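Side-chain contacts in aldehyde dehydrogenase (Listeria monocytogenes, PDB 3K9D), which probably oxidises an aldehyde or oxo group, with NAD or NADP as the electron acceptor: residues G114-T119 against S123-K128; L130-I133 against S138-F141; E153-I158 against I172-V177; A46-R51 against F76-V81. All coordinates share one frame; numbering follows the deposited sequence.

Interaction 1: G114-T119 against S123-K128; sequences GLIPST and STVIYK
I116 and K128 reach across the contact through their torsions. In I116, CG1 stands beside the backbone N (chi1 -53°), and chi2 of -58° folds CD1 over toward the helix. K128 is extended beyond CG, and its amine arrives at the strand backbone.

CD1 of I116 rests on T124 CG2 at 3.7 Å. The two side chains slide past each other in opposite directions. V125 meets the same isoleucine at about a right angle. Its CG2 lies 3.8 Å from I116 CG1 and 3.9 Å from I116 CD1. The aliphatic part of K128 also touches the CD1 methyl, with CD 4.0 Å from I116 CD1. One methyl meets three helix residues. The ring of P117 adds a looser contact, its CD 4.3 Å from T124 CG2.

The polar end of K128 is buried. NZ lies 2.6 Å from L115 O. Its hydrogen bond is to T198 OG1, with a weak one to L196 O, both outside the two segments. The oxygens around it probably help a charged amine to be tolerated here. T124 turns its hydroxyl back to the start of the helix, where OG1 bonds O of N120, just before it, and gives its methyl to the contact.

Strand 114-116 and helix 123-128 run nearly antiparallel (162°), their axes 9.0 Å apart. Strand 102-116, the turn after it and helix 121-134 form the first half of a beta-alpha-beta unit. This is consistent with the Rossmann-like cofactor domain of aldehyde dehydrogenases.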
loop_
_atom_site.group_PDB
_atom_site.type_symbol
_atom_site.label_atom_id
_atom_site.label_comp_id
_atom_site.label_asym_id
_atom_site.label_seq_id
_atom_site.Cartn_x
_atom_site.Cartn_y
_atom_site.Cartn_z
ATOM N N GLY A 114 13.585 -5.551 -5.423
ATOM C CA GLY A 114 14.225 -4.247 -5.290
ATOM C C GLY A 114 14.769 -3.752 -6.618
ATOM O O GLY A 114 15.685 -4.343 -7.186
ATOM N N LEU A 115 14.203 -2.659 -7.111
ATOM C CA LEU A 115 14.725 -1.998 -8.302
ATOM C C LEU A 115 15.770 -0.987 -7.851
ATOM O O LEU A 115 15.460 -0.106 -7.044
ATOM C CB LEU A 115 13.603 -1.297 -9.092
ATOM C CG LEU A 115 12.344 -2.122 -9.449
ATOM C CD1 LEU A 115 11.439 -1.392 -10.426
ATOM C CD2 LEU A 115 12.700 -3.463 -10.010
ATOM N N ILE A 116 16.988 -1.120 -8.379
ATOM C CA ILE A 116 18.137 -0.262 -7.991
ATOM C C ILE A 116 18.561 0.703 -9.109
ATOM O O ILE A 116 18.987 0.257 -10.173
ATOM C CB ILE A 116 19.379 -1.125 -7.622
ATOM C CG1 ILE A 116 19.026 -2.168 -6.562
ATOM C CG2 ILE A 116 20.549 -0.243 -7.177
ATOM C CD1 ILE A 116 18.478 -1.572 -5.287
ATOM N N PRO A 117 18.490 2.024 -8.855
ATOM C CA PRO A 117 18.894 2.996 -9.870
ATOM C C PRO A 117 20.428 3.151 -9.918
ATOM O O PRO A 117 21.115 2.860 -8.931
ATOM C CB PRO A 117 18.237 4.288 -9.383
ATOM C CG PRO A 117 18.282 4.167 -7.874
ATOM C CD PRO A 117 18.070 2.682 -7.598
ATOM N N SER A 118 20.957 3.612 -11.049
ATOM C CA SER A 118 22.410 3.836 -11.192
ATOM C C SER A 118 22.902 5.076 -10.435
ATOM O O SER A 118 24.108 5.257 -10.266
ATOM C CB SER A 118 22.817 3.938 -12.667
ATOM O OG SER A 118 22.153 5.025 -13.314
ATOM N N THR A 119 21.968 5.915 -9.985
ATOM C CA THR A 119 22.293 7.168 -9.298
ATOM C C THR A 119 22.740 6.932 -7.850
ATOM O O THR A 119 23.737 7.504 -7.406
ATOM C CB THR A 119 21.114 8.175 -9.367
ATOM O OG1 THR A 119 19.929 7.573 -8.827
ATOM C CG2 THR A 119 20.850 8.598 -10.820
ATOM N N SER A 123 24.470 2.199 -2.064
ATOM C CA SER A 123 23.753 2.667 -0.875
ATOM C C SER A 123 22.294 2.168 -0.835
ATOM O O SER A 123 21.766 1.825 0.227
ATOM C CB SER A 123 23.806 4.201 -0.763
ATOM O OG SER A 123 23.356 4.841 -1.952
ATOM N N THR A 124 21.657 2.106 -1.995
ATOM C CA THR A 124 20.270 1.621 -2.067
ATOM C C THR A 124 20.182 0.109 -1.777
ATOM O O THR A 124 19.287 -0.332 -1.040
ATOM C CB THR A 124 19.574 1.995 -3.415
ATOM O OG1 THR A 124 19.656 3.414 -3.631
ATOM C CG2 THR A 124 18.108 1.606 -3.404
ATOM N N VAL A 125 21.111 -0.668 -2.336
ATOM C CA VAL A 125 21.186 -2.108 -2.054
ATOM C C VAL A 125 21.345 -2.384 -0.562
ATOM O O VAL A 125 20.592 -3.176 0.008
ATOM C CB VAL A 125 22.314 -2.815 -2.846
ATOM C CG1 VAL A 125 22.537 -4.254 -2.333
ATOM C CG2 VAL A 125 21.993 -2.846 -4.322
ATOM N N ILE A 126 22.301 -1.713 0.070
ATOM C CA ILE A 126 22.591 -1.932 1.496
ATOM C C ILE A 126 21.335 -1.685 2.311
ATOM O O ILE A 126 20.943 -2.524 3.109
ATOM C CB ILE A 126 23.778 -1.051 1.995
ATOM C CG1 ILE A 126 25.095 -1.593 1.449
ATOM C CG2 ILE A 126 23.840 -1.016 3.522
ATOM C CD1 ILE A 126 26.273 -0.575 1.450
ATOM N N TYR A 127 20.717 -0.532 2.077
ATOM C CA TYR A 127 19.538 -0.071 2.795
ATOM C C TYR A 127 18.317 -0.984 2.609
ATOM O O TYR A 127 17.697 -1.339 3.585
ATOM C CB TYR A 127 19.227 1.384 2.398
ATOM C CG TYR A 127 17.760 1.735 2.336
ATOM C CD1 TYR A 127 17.028 1.992 3.500
ATOM C CD2 TYR A 127 17.100 1.827 1.104
ATOM C CE1 TYR A 127 15.652 2.310 3.435
ATOM C CE2 TYR A 127 15.734 2.143 1.035
ATOM C CZ TYR A 127 15.026 2.388 2.196
ATOM O OH TYR A 127 13.682 2.702 2.110
ATOM N N LYS A 128 18.010 -1.359 1.366
ATOM C CA LYS A 128 16.854 -2.225 1.055
ATOM C C LYS A 128 17.015 -3.614 1.653
ATOM O O LYS A 128 16.049 -4.189 2.140
ATOM C CB LYS A 128 16.627 -2.355 -0.456
ATOM C CG LYS A 128 16.125 -1.094 -1.129
ATOM C CD LYS A 128 15.595 -1.377 -2.541
ATOM C CE LYS A 128 14.859 -0.135 -3.087
ATOM N NZ LYS A 128 14.594 -0.164 -4.547
#

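Interaction 2: L130-I133 against S138-F141; sequences LISI and SIVF
S132 and I139 make the tight part of this contact. S132 OG sits 3.3 Å from I139 CD1, and S132 CB lies 4.1 Å from the same methyl. The serine also faces the branch point of the isoleucine, with OG 4.2 Å from I139 CB. I139 CG1 is anti to the backbone N (chi1 -171°), and chi2 of 160° carries CD1 along to the serine hydroxyl.

A polar oxygen pressed against a methyl needs a partner elsewhere. S132 OG finds one in K128 O, one turn back in the same helix. That bond satisfies the buried hydroxyl and holds it beside the isoleucine. V112 of the neighbouring strand touches both side chains.

The rest is loose, though it too is buried rather than open to solvent. S132 CB is 4.5 Å from S138 O, at the margin of contact. The side chain of S138 turns away from the helix, and its OG bonds A21 O of helix 6-28 instead. The I133 side chain stays 4.9 Å from the strand segment. F141 does not touch 130-133 but backs I139: I139 CG1 lies 3.8 Å above one face of the F141 ring, toward its rim. The ring itself packs on earlier residues of the same helix, V125, K128 and T129.

The two segments are linked by a short turn, in which N137 ND2 bonds S132 O. Helix 121-134 thus leads into strand 138-143, which pairs in parallel with strand 102-116. This is the second half of a classic beta-alpha-beta crossover.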
loop_
_atom_site.group_PDB
_atom_site.type_symbol
_atom_site.label_atom_id
_atom_site.label_comp_id
_atom_site.label_asym_id
_atom_site.label_seq_id
_atom_site.Cartn_x
_atom_site.Cartn_y
_atom_site.Cartn_z
ATOM N N LEU A 130 18.860 -4.448 4.350
ATOM C CA LEU A 130 18.706 -4.295 5.793
ATOM C C LEU A 130 17.261 -4.238 6.238
ATOM O O LEU A 130 16.885 -4.923 7.186
ATOM C CB LEU A 130 19.397 -3.016 6.262
ATOM C CG LEU A 130 20.903 -3.050 6.455
ATOM C CD1 LEU A 130 21.407 -1.640 6.451
ATOM C CD2 LEU A 130 21.266 -3.753 7.731
ATOM N N ILE A 131 16.454 -3.427 5.558
ATOM C CA ILE A 131 15.035 -3.301 5.922
ATOM C C ILE A 131 14.154 -4.526 5.554
ATOM O O ILE A 131 13.275 -4.905 6.328
ATOM C CB ILE A 131 14.417 -1.928 5.471
ATOM C CG1 ILE A 131 14.371 -1.790 3.940
ATOM C CG2 ILE A 131 15.215 -0.768 6.112
ATOM C CD1 ILE A 131 13.508 -0.669 3.451
ATOM N N SER A 132 14.419 -5.150 4.403
ATOM C CA SER A 132 13.714 -6.374 3.995
ATOM C C SER A 132 14.018 -7.538 4.924
ATOM O O SER A 132 13.100 -8.173 5.448
ATOM C CB SER A 132 14.052 -6.772 2.557
ATOM O OG SER A 132 13.734 -5.723 1.657
ATOM N N ILE A 133 15.307 -7.799 5.139
ATOM C CA ILE A 133 15.763 -8.851 6.052
ATOM C C ILE A 133 15.266 -8.615 7.486
ATOM O O ILE A 133 14.833 -9.567 8.158
ATOM C CB ILE A 133 17.317 -9.022 6.013
ATOM C CG1 ILE A 133 17.782 -9.557 4.645
ATOM C CG2 ILE A 133 17.801 -9.918 7.147
ATOM C CD1 ILE A 133 17.525 -11.058 4.407
ATOM N N SER A 138 12.960 -12.139 2.017
ATOM C CA SER A 138 14.100 -12.261 1.119
ATOM C C SER A 138 14.034 -11.099 0.143
ATOM O O SER A 138 13.021 -10.394 0.099
ATOM C CB SER A 138 14.059 -13.584 0.356
ATOM O OG SER A 138 14.418 -14.672 1.201
ATOM N N ILE A 139 15.094 -10.889 -0.634
ATOM C CA ILE A 139 15.098 -9.796 -1.630
ATOM C C ILE A 139 15.905 -10.174 -2.893
ATOM O O ILE A 139 16.988 -10.743 -2.789
ATOM C CB ILE A 139 15.517 -8.413 -0.986
ATOM C CG1 ILE A 139 15.300 -7.239 -1.964
ATOM C CG2 ILE A 139 16.968 -8.461 -0.369
ATOM C CD1 ILE A 139 15.220 -5.882 -1.304
ATOM N N VAL A 140 15.342 -9.911 -4.074
ATOM C CA VAL A 140 16.039 -10.147 -5.349
ATOM C C VAL A 140 16.135 -8.822 -6.098
ATOM O O VAL A 140 15.116 -8.192 -6.376
ATOM C CB VAL A 140 15.318 -11.197 -6.261
ATOM C CG1 VAL A 140 16.185 -11.534 -7.466
ATOM C CG2 VAL A 140 15.008 -12.492 -5.505
ATOM N N PHE A 141 17.360 -8.406 -6.413
ATOM C CA PHE A 141 17.605 -7.109 -7.030
ATOM C C PHE A 141 17.619 -7.102 -8.543
ATOM O O PHE A 141 18.134 -8.015 -9.188
ATOM C CB PHE A 141 18.903 -6.467 -6.502
ATOM C CG PHE A 141 18.842 -6.097 -5.040
ATOM C CD1 PHE A 141 18.087 -5.009 -4.617
ATOM C CD2 PHE A 141 19.510 -6.847 -4.094
ATOM C CE1 PHE A 141 18.011 -4.658 -3.265
ATOM C CE2 PHE A 141 19.438 -6.516 -2.743
ATOM C CZ PHE A 141 18.684 -5.413 -2.332
#

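Interaction 3: E153-I158 against I172-V177; sequences ETVRII and ISCMTV
V155 points straight at the strand and has the largest share of this contact. Its methyls both rest on one side of the strand. CG2 meets C174 CB at 3.8 Å. CG1 lies over the peptide, 4.0 Å from S173 C, and reaches back toward I172, whose CG2 is 4.3 Å away. I172 and C174 both point toward the helix, one on each side of S173, whose side chain turns away. CB of C174 makes the nearest approach; SG, anti to the backbone N (chi1 -171°), lies a little farther off. I158 is a looser neighbour, its side chain 4.6 Å from the strand segment.

A salt bridge lies on the far side of the helix. R156 points away from the strand and grips E153 side-on with NE and NH2, one nitrogen to each carboxylate oxygen. NE to OE1 of E153 is 2.7 Å. The carboxylate oxygens lie close to the guanidinium plane, but the donors stand about 30° out of the carboxylate plane. K53 and E160 extend this charge network.

The axes of helix 153-158 and strand 172-174 run nearly antiparallel (161°), 8.2 Å apart. Strand 138-143, helix 148-164 and strand 172-174 form a beta-alpha-beta unit.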
loop_
_atom_site.group_PDB
_atom_site.type_symbol
_atom_site.label_atom_id
_atom_site.label_comp_id
_atom_site.label_asym_id
_atom_site.label_seq_id
_atom_site.Cartn_x
_atom_site.Cartn_y
_atom_site.Cartn_z
ATOM N N GLU A 153 28.682 -6.623 -6.658
ATOM C CA GLU A 153 29.705 -6.708 -5.608
ATOM C C GLU A 153 29.210 -6.302 -4.213
ATOM O O GLU A 153 29.586 -6.938 -3.234
ATOM C CB GLU A 153 30.998 -5.974 -6.013
ATOM C CG GLU A 153 32.091 -5.923 -4.937
ATOM C CD GLU A 153 32.750 -7.275 -4.656
ATOM O OE1 GLU A 153 32.359 -8.295 -5.253
ATOM O OE2 GLU A 153 33.672 -7.311 -3.827
ATOM N N THR A 154 28.350 -5.283 -4.132
ATOM C CA THR A 154 27.590 -4.960 -2.899
ATOM C C THR A 154 26.752 -6.150 -2.422
ATOM O O THR A 154 26.756 -6.490 -1.233
ATOM C CB THR A 154 26.609 -3.775 -3.109
ATOM O OG1 THR A 154 27.278 -2.703 -3.776
ATOM C CG2 THR A 154 26.043 -3.275 -1.779
ATOM N N VAL A 155 26.034 -6.767 -3.361
ATOM C CA VAL A 155 25.229 -7.941 -3.065
ATOM C C VAL A 155 26.110 -9.096 -2.596
ATOM O O VAL A 155 25.821 -9.703 -1.568
ATOM C CB VAL A 155 24.324 -8.354 -4.264
ATOM C CG1 VAL A 155 23.723 -9.762 -4.047
ATOM C CG2 VAL A 155 23.229 -7.329 -4.460
ATOM N N ARG A 156 27.197 -9.366 -3.319
ATOM C CA ARG A 156 28.149 -10.417 -2.933
ATOM C C ARG A 156 28.675 -10.236 -1.502
ATOM O O ARG A 156 28.695 -11.196 -0.717
ATOM C CB ARG A 156 29.321 -10.465 -3.917
ATOM C CG ARG A 156 30.159 -11.757 -3.819
ATOM C CD ARG A 156 31.511 -11.614 -4.485
ATOM N NE ARG A 156 32.359 -10.609 -3.833
ATOM C CZ ARG A 156 33.168 -10.842 -2.803
ATOM N NH1 ARG A 156 33.261 -12.063 -2.278
ATOM N NH2 ARG A 156 33.896 -9.852 -2.295
ATOM N N ILE A 157 29.072 -9.003 -1.172
ATOM C CA ILE A 157 29.667 -8.670 0.133
ATOM C C ILE A 157 28.692 -8.816 1.308
ATOM O O ILE A 157 29.012 -9.473 2.296
ATOM C CB ILE A 157 30.330 -7.255 0.131
ATOM C CG1 ILE A 157 31.665 -7.297 -0.624
ATOM C CG2 ILE A 157 30.557 -6.727 1.555
ATOM C CD1 ILE A 157 32.280 -5.924 -0.872
ATOM N N ILE A 158 27.507 -8.220 1.207
ATOM C CA ILE A 158 26.578 -8.229 2.347
ATOM C C ILE A 158 25.895 -9.595 2.535
ATOM O O ILE A 158 25.478 -9.935 3.641
ATOM C CB ILE A 158 25.570 -7.033 2.305
ATOM C CG1 ILE A 158 24.571 -7.194 1.163
ATOM C CG2 ILE A 158 26.339 -5.675 2.236
ATOM C CD1 ILE A 158 23.647 -5.999 0.982
ATOM N N ILE A 172 19.403 -13.235 -0.325
ATOM C CA ILE A 172 19.839 -11.939 -0.878
ATOM C C ILE A 172 20.529 -12.194 -2.207
ATOM O O ILE A 172 21.603 -12.804 -2.251
ATOM C CB ILE A 172 20.808 -11.182 0.089
ATOM C CG1 ILE A 172 20.143 -10.970 1.457
ATOM C CG2 ILE A 172 21.280 -9.861 -0.546
ATOM C CD1 ILE A 172 21.108 -10.878 2.590
ATOM N N SER A 173 19.901 -11.763 -3.289
ATOM C CA SER A 173 20.409 -12.067 -4.617
ATOM C C SER A 173 20.215 -10.912 -5.589
ATOM O O SER A 173 19.567 -9.920 -5.266
ATOM C CB SER A 173 19.780 -13.369 -5.154
ATOM O OG SER A 173 18.369 -13.244 -5.298
ATOM N N CYS A 174 20.767 -11.061 -6.788
ATOM C CA CYS A 174 20.722 -10.015 -7.791
ATOM C C CYS A 174 20.792 -10.659 -9.160
ATOM O O CYS A 174 21.579 -11.594 -9.354
ATOM C CB CYS A 174 21.933 -9.083 -7.602
ATOM S SG CYS A 174 21.959 -7.564 -8.589
ATOM N N MET A 175 19.962 -10.176 -10.090
ATOM C CA MET A 175 20.100 -10.494 -11.520
ATOM C C MET A 175 21.511 -10.134 -11.998
ATOM O O MET A 175 22.014 -9.039 -11.712
ATOM C CB MET A 175 19.084 -9.704 -12.355
ATOM C CG MET A 175 17.611 -9.907 -11.975
ATOM S SD MET A 175 16.518 -8.684 -12.702
ATOM C CE MET A 175 16.983 -8.852 -14.425
ATOM N N THR A 176 22.137 -11.056 -12.724
ATOM C CA THR A 176 23.498 -10.870 -13.218
ATOM C C THR A 176 23.500 -10.411 -14.672
ATOM O O THR A 176 24.517 -9.913 -15.175
ATOM C CB THR A 176 24.335 -12.153 -13.069
ATOM O OG1 THR A 176 23.749 -13.205 -13.848
ATOM C CG2 THR A 176 24.395 -12.573 -11.605
ATOM N N VAL A 177 22.352 -10.600 -15.328
ATOM C CA VAL A 177 22.102 -10.185 -16.710
ATOM C C VAL A 177 20.893 -9.219 -16.746
ATOM O O VAL A 177 19.732 -9.663 -16.710
ATOM C CB VAL A 177 21.806 -11.414 -17.631
ATOM C CG1 VAL A 177 21.635 -10.974 -19.082
ATOM C CG2 VAL A 177 22.892 -12.478 -17.523
#

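Interaction 4: A46-R51 against F76-V81; sequences AGYGAR and FASKHV
Y48, S78 and K79 have the most surface buried here. K79 crosses the tyrosine side chain at about a right angle and lays its CG over one ring face. CG is 4.0 Å from the centroid of the Y48 ring and 28° off the normal, a CH-pi contact. Bends at chi2, chi3 and chi4 bring CE back over the rim of the same face. K79 NZ has no close partner, and its ion pair with D45 is long and weak.

S78 OG comes to the ring edge, in its plane, and lies 3.5 Å from Y48 CB. Chi1 of 58° puts this hydroxyl between its own backbone N and carbonyl carbon. OG hydrogen-bonds N74 O. The backbones are close, with the CA atoms of Y48 and S78 5.5 Å apart, and S78 CB packs 4.0 Å from G47 C.

On the ring face opposite K79 lies R51. Its NH1 stands 3.3 Å above the plane, over the centre, and is held there by a 2.8 Å bond to Y48 O.

The contact joins the end of helix 33-49 to helix 67-85, which has a wider pi-type turn at 76-80. Helix 121-134 packs on A77, S78 and V81, and helix 148-164 on A46 and A50.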
loop_
_atom_site.group_PDB
_atom_site.type_symbol
_atom_site.label_atom_id
_atom_site.label_comp_id
_atom_site.label_asym_id
_atom_site.label_seq_id
_atom_site.Cartn_x
_atom_site.Cartn_y
_atom_site.Cartn_z
ATOM N N ALA A 46 29.183 -5.280 7.308
ATOM C CA ALA A 46 29.794 -5.521 5.994
ATOM C C ALA A 46 29.638 -4.350 5.019
ATOM O O ALA A 46 30.580 -4.024 4.297
ATOM C CB ALA A 46 29.264 -6.790 5.377
ATOM N N GLY A 47 28.459 -3.729 5.014
ATOM C CA GLY A 47 28.189 -2.545 4.203
ATOM C C GLY A 47 29.079 -1.371 4.583
ATOM O O GLY A 47 29.714 -0.762 3.713
ATOM N N TYR A 48 29.121 -1.070 5.883
ATOM C CA TYR A 48 29.979 -0.026 6.440
ATOM C C TYR A 48 31.450 -0.263 6.139
ATOM O O TYR A 48 32.134 0.654 5.735
ATOM C CB TYR A 48 29.752 0.124 7.955
ATOM C CG TYR A 48 30.546 1.249 8.601
ATOM C CD1 TYR A 48 30.262 2.589 8.323
ATOM C CD2 TYR A 48 31.580 0.965 9.500
ATOM C CE1 TYR A 48 30.993 3.616 8.923
ATOM C CE2 TYR A 48 32.314 1.980 10.106
ATOM C CZ TYR A 48 32.015 3.302 9.812
ATOM O OH TYR A 48 32.746 4.300 10.408
ATOM N N GLY A 49 31.918 -1.499 6.289
ATOM C CA GLY A 49 33.335 -1.825 6.088
ATOM C C GLY A 49 33.765 -1.666 4.643
ATOM O O GLY A 49 34.889 -1.269 4.373
ATOM N N ALA A 50 32.852 -1.952 3.717
ATOM C CA ALA A 50 33.099 -1.810 2.284
ATOM C C ALA A 50 32.743 -0.417 1.724
ATOM O O ALA A 50 32.688 -0.231 0.501
ATOM C CB ALA A 50 32.337 -2.900 1.518
ATOM N N ARG A 51 32.524 0.558 2.601
ATOM C CA ARG A 51 32.101 1.910 2.177
ATOM C C ARG A 51 32.944 2.579 1.070
ATOM O O ARG A 51 32.391 3.122 0.117
ATOM C CB ARG A 51 31.936 2.863 3.376
ATOM C CG ARG A 51 33.218 3.234 4.135
ATOM C CD ARG A 51 32.854 3.885 5.462
ATOM N NE ARG A 51 33.995 4.121 6.352
ATOM C CZ ARG A 51 34.518 3.221 7.183
ATOM N NH1 ARG A 51 34.043 1.979 7.236
ATOM N NH2 ARG A 51 35.555 3.556 7.942
ATOM N N PHE A 76 25.542 6.203 5.509
ATOM C CA PHE A 76 24.149 6.466 5.828
ATOM C C PHE A 76 23.321 5.184 5.701
ATOM O O PHE A 76 22.678 4.778 6.658
ATOM C CB PHE A 76 23.577 7.590 4.947
ATOM C CG PHE A 76 22.100 7.775 5.100
ATOM C CD1 PHE A 76 21.586 8.435 6.207
ATOM C CD2 PHE A 76 21.222 7.288 4.135
ATOM C CE1 PHE A 76 20.219 8.585 6.364
ATOM C CE2 PHE A 76 19.858 7.442 4.280
ATOM C CZ PHE A 76 19.354 8.086 5.396
ATOM N N ALA A 77 23.385 4.548 4.530
ATOM C CA ALA A 77 22.681 3.294 4.236
ATOM C C ALA A 77 22.985 2.135 5.189
ATOM O O ALA A 77 22.129 1.274 5.408
ATOM C CB ALA A 77 22.989 2.869 2.852
ATOM N N SER A 78 24.205 2.099 5.718
ATOM C CA SER A 78 24.608 1.054 6.654
ATOM C C SER A 78 24.382 1.511 8.104
ATOM O O SER A 78 23.424 1.064 8.742
ATOM C CB SER A 78 26.038 0.542 6.374
ATOM O OG SER A 78 27.012 1.574 6.433
ATOM N N LYS A 79 25.205 2.439 8.598
ATOM C CA LYS A 79 25.169 2.839 10.017
ATOM C C LYS A 79 23.893 3.543 10.470
ATOM O O LYS A 79 23.366 3.227 11.535
ATOM C CB LYS A 79 26.397 3.684 10.396
ATOM C CG LYS A 79 27.644 2.872 10.669
ATOM C CD LYS A 79 27.630 2.214 12.053
ATOM C CE LYS A 79 28.210 0.804 12.011
ATOM N NZ LYS A 79 27.263 -0.153 11.344
ATOM N N HIS A 80 23.414 4.496 9.676
ATOM C CA HIS A 80 22.253 5.301 10.052
ATOM C C HIS A 80 20.934 4.503 9.995
ATOM O O HIS A 80 20.112 4.631 10.897
ATOM C CB HIS A 80 22.147 6.560 9.176
ATOM C CG HIS A 80 23.193 7.591 9.446
ATOM N ND1 HIS A 80 22.894 8.823 9.988
ATOM C CD2 HIS A 80 24.528 7.596 9.215
ATOM C CE1 HIS A 80 24.002 9.538 10.090
ATOM N NE2 HIS A 80 25.006 8.817 9.624
ATOM N N VAL A 81 20.753 3.696 8.940
ATOM C CA VAL A 81 19.578 2.807 8.801
ATOM C C VAL A 81 19.580 1.772 9.929
ATOM O O VAL A 81 18.570 1.590 10.608
ATOM C CB VAL A 81 19.526 2.110 7.396
ATOM C CG1 VAL A 81 18.392 1.097 7.306
ATOM C CG2 VAL A 81 19.407 3.147 6.266
#

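Interactions 1, 2 and 3 are buried helix-on-sheet contacts, while interaction 4 joins two helices and is partly open. Interactions 1 and 2 share helix 121-134 and rest on neighbouring strands. Interaction 3 continues the same sheet with the next helix and strand. F141 ties them together: its CD1 packs 3.5 Å from I116 CD1 and its CD2 3.8 Å from V155 CG2. Chemistry follows place. Methyl packing dominates in 1 and 3, with a buried amine in 1, and a serine against a methyl marks 2. Interaction 4 depends on a tyrosine face and long basic side chains. It meets helix 121-134 through A77 and V81, and helix 148-164 through A46 and A50, near I157 and I158.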